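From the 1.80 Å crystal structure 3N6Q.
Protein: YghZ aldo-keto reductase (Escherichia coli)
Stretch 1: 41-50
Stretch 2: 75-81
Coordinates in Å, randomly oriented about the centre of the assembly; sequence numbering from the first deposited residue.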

ATOM      1  N   ALA B  41       5.115 -39.952  -7.581  1.00 20.18           N
ATOM      2  CA  ALA B  41       3.653 -40.054  -7.818  1.00 19.55           C
ATOM      3  C   ALA B  41       2.834 -39.174  -6.886  1.00 19.75           C
ATOM      4  O   ALA B  41       3.141 -39.091  -5.688  1.00 18.13           O
ATOM      5  CB  ALA B  41       3.176 -41.541  -7.685  1.00 19.14           C
ATOM      6  N   LEU B  42       1.750 -38.549  -7.376  1.00 17.84           N
ATOM      7  CA  LEU B  42       1.005 -37.655  -6.514  1.00 18.60           C
ATOM      8  C   LEU B  42       0.217 -38.417  -5.430  1.00 20.16           C
ATOM      9  O   LEU B  42      -0.043 -37.880  -4.335  1.00 17.93           O
ATOM     10  CB  LEU B  42       0.079 -36.737  -7.337  1.00 21.19           C
ATOM     11  CG  LEU B  42      -0.582 -35.626  -6.558  1.00 24.46           C
ATOM     12  CD1 LEU B  42       0.448 -34.489  -6.414  1.00 24.40           C
ATOM     13  CD2 LEU B  42      -1.802 -35.107  -7.333  1.00 23.75           C
ATOM     14  N   GLU B  43      -0.138 -39.676  -5.696  1.00 19.26           N
ATOM     15  CA  GLU B  43      -0.824 -40.435  -4.634  1.00 19.77           C
ATOM     16  C   GLU B  43       0.034 -40.599  -3.389  1.00 19.21           C
ATOM     17  O   GLU B  43      -0.502 -40.541  -2.280  1.00 19.68           O
ATOM     18  CB  GLU B  43      -1.326 -41.813  -5.099  1.00 22.19           C
ATOM     19  CG  GLU B  43      -2.647 -41.688  -5.907  1.00 28.14           C
ATOM     20  CD  GLU B  43      -3.731 -40.831  -5.207  1.00 35.32           C
ATOM     21  OE1 GLU B  43      -4.136 -41.151  -4.081  1.00 37.54           O
ATOM     22  OE2 GLU B  43      -4.220 -39.845  -5.801  1.00 31.17           O
ATOM     23  N   SER B  44       1.339 -40.799  -3.578  1.00 20.20           N
ATOM     24  CA  SER B  44       2.281 -40.891  -2.440  1.00 22.98           C
ATOM     25  C   SER B  44       2.357 -39.587  -1.692  1.00 20.95           C
ATOM     26  O   SER B  44       2.351 -39.559  -0.455  1.00 20.93           O
ATOM     27  CB  SER B  44       3.682 -41.239  -2.938  1.00 25.64           C
ATOM     28  OG  SER B  44       3.647 -42.487  -3.623  1.00 34.46           O
ATOM     29  N   GLN B  45       2.498 -38.489  -2.441  1.00 18.75           N
ATOM     30  CA  GLN B  45       2.444 -37.146  -1.837  1.00 17.06           C
ATOM     31  C   GLN B  45       1.153 -36.904  -1.036  1.00 18.37           C
ATOM     32  O   GLN B  45       1.157 -36.318   0.046  1.00 17.37           O
ATOM     33  CB  GLN B  45       2.624 -36.089  -2.947  1.00 16.93           C
ATOM     34  CG  GLN B  45       3.854 -36.264  -3.820  1.00 16.45           C
ATOM     35  CD  GLN B  45       3.925 -35.129  -4.838  1.00 16.39           C
ATOM     36  OE1 GLN B  45       3.458 -34.019  -4.556  1.00 14.91           O
ATOM     37  NE2 GLN B  45       4.474 -35.393  -6.002  1.00 17.97           N
ATOM     38  N   ARG B  46       0.006 -37.317  -1.582  1.00 15.15           N
ATOM     39  CA  ARG B  46      -1.254 -37.014  -0.965  1.00 15.96           C
ATOM     40  C   ARG B  46      -1.329 -37.694   0.400  1.00 17.41           C
ATOM     41  O   ARG B  46      -1.842 -37.111   1.355  1.00 18.49           O
ATOM     42  CB  ARG B  46      -2.432 -37.567  -1.835  1.00 16.85           C
ATOM     43  CG  ARG B  46      -3.771 -37.338  -1.151  1.00 16.99           C
ATOM     44  CD  ARG B  46      -4.933 -38.039  -1.920  1.00 20.67           C
ATOM     45  NE  ARG B  46      -4.769 -37.916  -3.362  1.00 24.08           N
ATOM     46  CZ  ARG B  46      -5.141 -36.860  -4.065  1.00 26.03           C
ATOM     47  NH1 ARG B  46      -5.682 -35.796  -3.453  1.00 21.18           N
ATOM     48  NH2 ARG B  46      -4.969 -36.888  -5.391  1.00 27.87           N
ATOM     49  N   ALA B  47      -0.851 -38.920   0.461  1.00 18.28           N
ATOM     50  CA  ALA B  47      -0.914 -39.723   1.708  1.00 19.07           C
ATOM     51  C   ALA B  47      -0.064 -39.073   2.811  1.00 20.28           C
ATOM     52  O   ALA B  47      -0.507 -39.007   4.012  1.00 20.23           O
ATOM     53  CB  ALA B  47      -0.442 -41.115   1.446  1.00 21.78           C
ATOM     54  N   ILE B  48       1.132 -38.614   2.419  1.00 17.86           N
ATOM     55  CA  ILE B  48       2.003 -37.832   3.304  1.00 17.64           C
ATOM     56  C   ILE B  48       1.345 -36.568   3.864  1.00 16.52           C
ATOM     57  O   ILE B  48       1.375 -36.336   5.101  1.00 19.29           O
ATOM     58  CB  ILE B  48       3.413 -37.556   2.716  1.00 17.31           C
ATOM     59  CG1 ILE B  48       4.147 -38.866   2.297  1.00 18.32           C
ATOM     60  CG2 ILE B  48       4.215 -36.681   3.742  1.00 15.15           C
ATOM     61  CD1 ILE B  48       5.260 -38.720   1.243  1.00 18.16           C
ATOM     62  N   LEU B  49       0.774 -35.685   3.017  1.00 14.75           N
ATOM     63  CA  LEU B  49       0.156 -34.462   3.552  1.00 16.78           C
ATOM     64  C   LEU B  49      -0.996 -34.751   4.465  1.00 16.33           C
ATOM     65  O   LEU B  49      -1.261 -34.003   5.464  1.00 15.78           O
ATOM     66  CB  LEU B  49      -0.319 -33.506   2.416  1.00 15.83           C
ATOM     67  CG  LEU B  49       0.822 -33.077   1.464  1.00 18.85           C
ATOM     68  CD1 LEU B  49       0.279 -32.108   0.366  1.00 16.74           C
ATOM     69  CD2 LEU B  49       1.916 -32.302   2.238  1.00 22.30           C
ATOM     70  N   ARG B  50      -1.817 -35.724   4.054  1.00 16.63           N
ATOM     71  CA  ARG B  50      -3.009 -35.995   4.844  1.00 18.33           C
ATOM     72  C   ARG B  50      -2.631 -36.537   6.220  1.00 15.50           C
ATOM     73  O   ARG B  50      -3.231 -36.181   7.207  1.00 17.28           O
ATOM     74  CB  ARG B  50      -3.895 -37.050   4.162  1.00 18.34           C
ATOM     75  CG  ARG B  50      -4.624 -36.487   2.928  1.00 21.46           C
ATOM     76  CD  ARG B  50      -5.550 -37.593   2.379  1.00 24.35           C
ATOM     77  NE  ARG B  50      -6.425 -37.106   1.301  1.00 23.78           N
ATOM     78  CZ  ARG B  50      -7.443 -37.811   0.800  1.00 29.27           C
ATOM     79  NH1 ARG B  50      -7.695 -39.040   1.265  1.00 28.44           N
ATOM     80  NH2 ARG B  50      -8.178 -37.312  -0.205  1.00 23.33           N
ATOM     81  N   GLU B  75       4.053 -26.622  -7.164  1.00 15.69           N
ATOM     82  CA  GLU B  75       2.867 -26.964  -8.030  1.00 16.20           C
ATOM     83  C   GLU B  75       2.041 -28.142  -7.479  1.00 16.19           C
ATOM     84  O   GLU B  75       0.802 -28.090  -7.431  1.00 16.74           O
ATOM     85  CB  GLU B  75       3.345 -27.368  -9.424  1.00 17.70           C
ATOM     86  CG  GLU B  75       3.961 -26.261 -10.164  1.00 24.47           C
ATOM     87  CD  GLU B  75       4.429 -26.659 -11.582  1.00 33.91           C
ATOM     88  OE1 GLU B  75       4.533 -27.847 -11.914  1.00 31.54           O
ATOM     89  OE2 GLU B  75       4.728 -25.734 -12.369  1.00 38.22           O
ATOM     90  N   ASN B  76       2.738 -29.181  -7.042  1.00 14.37           N
ATOM     91  CA  ASN B  76       2.078 -30.411  -6.551  1.00 15.15           C
ATOM     92  C   ASN B  76       1.387 -30.127  -5.261  1.00 16.08           C
ATOM     93  O   ASN B  76       0.207 -30.474  -5.049  1.00 15.30           O
ATOM     94  CB  ASN B  76       3.101 -31.540  -6.387  1.00 13.35           C
ATOM     95  CG  ASN B  76       3.467 -32.186  -7.689  1.00 20.03           C
ATOM     96  OD1 ASN B  76       2.646 -32.212  -8.627  1.00 21.55           O
ATOM     97  ND2 ASN B  76       4.684 -32.673  -7.795  1.00 14.74           N
ATOM     98  N   PHE B  77       2.099 -29.428  -4.374  1.00 15.09           N
ATOM     99  CA  PHE B  77       1.430 -28.932  -3.192  1.00 16.66           C
ATOM    100  C   PHE B  77       0.212 -28.083  -3.508  1.00 17.87           C
ATOM    101  O   PHE B  77      -0.851 -28.202  -2.857  1.00 18.58           O
ATOM    102  CB  PHE B  77       2.421 -28.121  -2.306  1.00 15.34           C
ATOM    103  CG  PHE B  77       1.834 -27.644  -1.013  1.00 17.45           C
ATOM    104  CD1 PHE B  77       1.702 -28.522   0.078  1.00 22.92           C
ATOM    105  CD2 PHE B  77       1.581 -26.290  -0.817  1.00 22.25           C
ATOM    106  CE1 PHE B  77       1.250 -28.079   1.316  1.00 24.06           C
ATOM    107  CE2 PHE B  77       1.131 -25.831   0.421  1.00 24.40           C
ATOM    108  CZ  PHE B  77       0.956 -26.740   1.490  1.00 30.08           C
ATOM    109  N   GLY B  78       0.346 -27.154  -4.447  1.00 16.57           N
ATOM    110  CA  GLY B  78      -0.851 -26.350  -4.785  1.00 18.17           C
ATOM    111  C   GLY B  78      -2.042 -27.208  -5.244  1.00 16.40           C
ATOM    112  O   GLY B  78      -3.181 -26.917  -4.923  1.00 19.20           O
ATOM    113  N   ARG B  79      -1.771 -28.234  -6.004  1.00 19.25           N
ATOM    114  CA  ARG B  79      -2.865 -29.108  -6.497  1.00 18.99           C
ATOM    115  C   ARG B  79      -3.525 -29.818  -5.328  1.00 19.41           C
ATOM    116  O   ARG B  79      -4.768 -29.954  -5.255  1.00 19.56           O
ATOM    117  CB  ARG B  79      -2.262 -30.166  -7.389  1.00 19.09           C
ATOM    118  CG  ARG B  79      -1.735 -29.638  -8.722  1.00 31.08           C
ATOM    119  CD  ARG B  79      -1.293 -30.811  -9.609  1.00 47.57           C
ATOM    120  NE  ARG B  79      -2.446 -31.622 -10.052  1.00 55.79           N
ATOM    121  CZ  ARG B  79      -2.353 -32.777 -10.719  1.00 58.06           C
ATOM    122  NH1 ARG B  79      -1.162 -33.280 -11.055  1.00 58.67           N
ATOM    123  NH2 ARG B  79      -3.459 -33.434 -11.063  1.00 58.27           N
ATOM    124  N   LEU B  80      -2.684 -30.359  -4.446  1.00 17.86           N
ATOM    125  CA  LEU B  80      -3.214 -31.107  -3.287  1.00 17.83           C
ATOM    126  C   LEU B  80      -3.938 -30.206  -2.329  1.00 18.61           C
ATOM    127  O   LEU B  80      -4.967 -30.633  -1.731  1.00 19.51           O
ATOM    128  CB  LEU B  80      -2.123 -31.937  -2.592  1.00 17.77           C
ATOM    129  CG  LEU B  80      -1.565 -33.033  -3.492  1.00 17.09           C
ATOM    130  CD1 LEU B  80      -0.329 -33.642  -2.800  1.00 19.47           C
ATOM    131  CD2 LEU B  80      -2.636 -34.119  -3.717  1.00 20.74           C
ATOM    132  N   LEU B  81      -3.485 -28.939  -2.200  1.00 18.54           N
ATOM    133  CA  LEU B  81      -4.187 -27.959  -1.366  1.00 21.28           C
ATOM    134  C   LEU B  81      -5.593 -27.741  -1.903  1.00 22.89           C
ATOM    135  O   LEU B  81      -6.568 -27.688  -1.128  1.00 22.44           O
ATOM    136  CB  LEU B  81      -3.488 -26.607  -1.347  1.00 23.15           C
ATOM    137  CG  LEU B  81      -2.297 -26.185  -0.506  1.00 30.06           C
ATOM    138  CD1 LEU B  81      -2.301 -24.599  -0.529  1.00 32.58           C
ATOM    139  CD2 LEU B  81      -2.460 -26.755   0.940  1.00 30.38           C
TER

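Two helices, 42-50 and 75-81, cross at -65° with their axes 10.6 Å apart at closest approach, burying 409 Å² without a single hydrogen bond between them; packing of side chains holds them together. Leu 80 is the centrepiece, a knob set among Leu 42, Gln 45, Arg 46 and Leu 49. The chi1 m, chi2 t rotamer of Leu 80 extends the forked end into that hole: its CD1 lies 3.8 Å from Leu 42 CD1, 3.8 Å from Gln 45 CB and 3.6 Å from Leu 49 CD1, while its CD2 lies 3.5 Å from Arg 46 NH1, over one face of the guanidinium. A branched, uncharged side chain can thus touch all four walls. Leu 42 differs, with chi1 t and chi2 p; its CD1 meets Leu 80, and its CD2 lies 4.1 Å from Arg 79 CZ, over one face of that guanidinium, at the exposed margin. Leu 49, again m and t, points toward the partner helix and also brings CD1 to 3.9 Å from Phe 77 CD1. Phe 77 leaves its helix sideways, but with chi1 t its ring swings nearer to make this contact. Arg 46 likewise starts sideways; chi1 and chi2, both t, extend its chain, and chi3 m turns the guanidinium to Glu 43, one turn earlier. There Arg 46 NH2 forms a salt bridge to Glu 43 OE2 (3.1 Å), and Arg 46 NE also donates to Glu 43 OE2 (3.2 Å), leaving a flat face for Leu 80. The polar pair fits less neatly. Gln 45, chi1 m and chi2 t, reaches Asn 76, its OE1 3.1 Å from Asn 76 CB, yet OE1 is buried without a polar partner. Gln 45 NE2 and Asn 76 ND2, 3.3 Å apart, are both donors and do not bond to each other; Asn 76 ND2 is hydrogen-bonded elsewhere in the structure, Gln 45 NE2 to a residue adjoining one of the stretches.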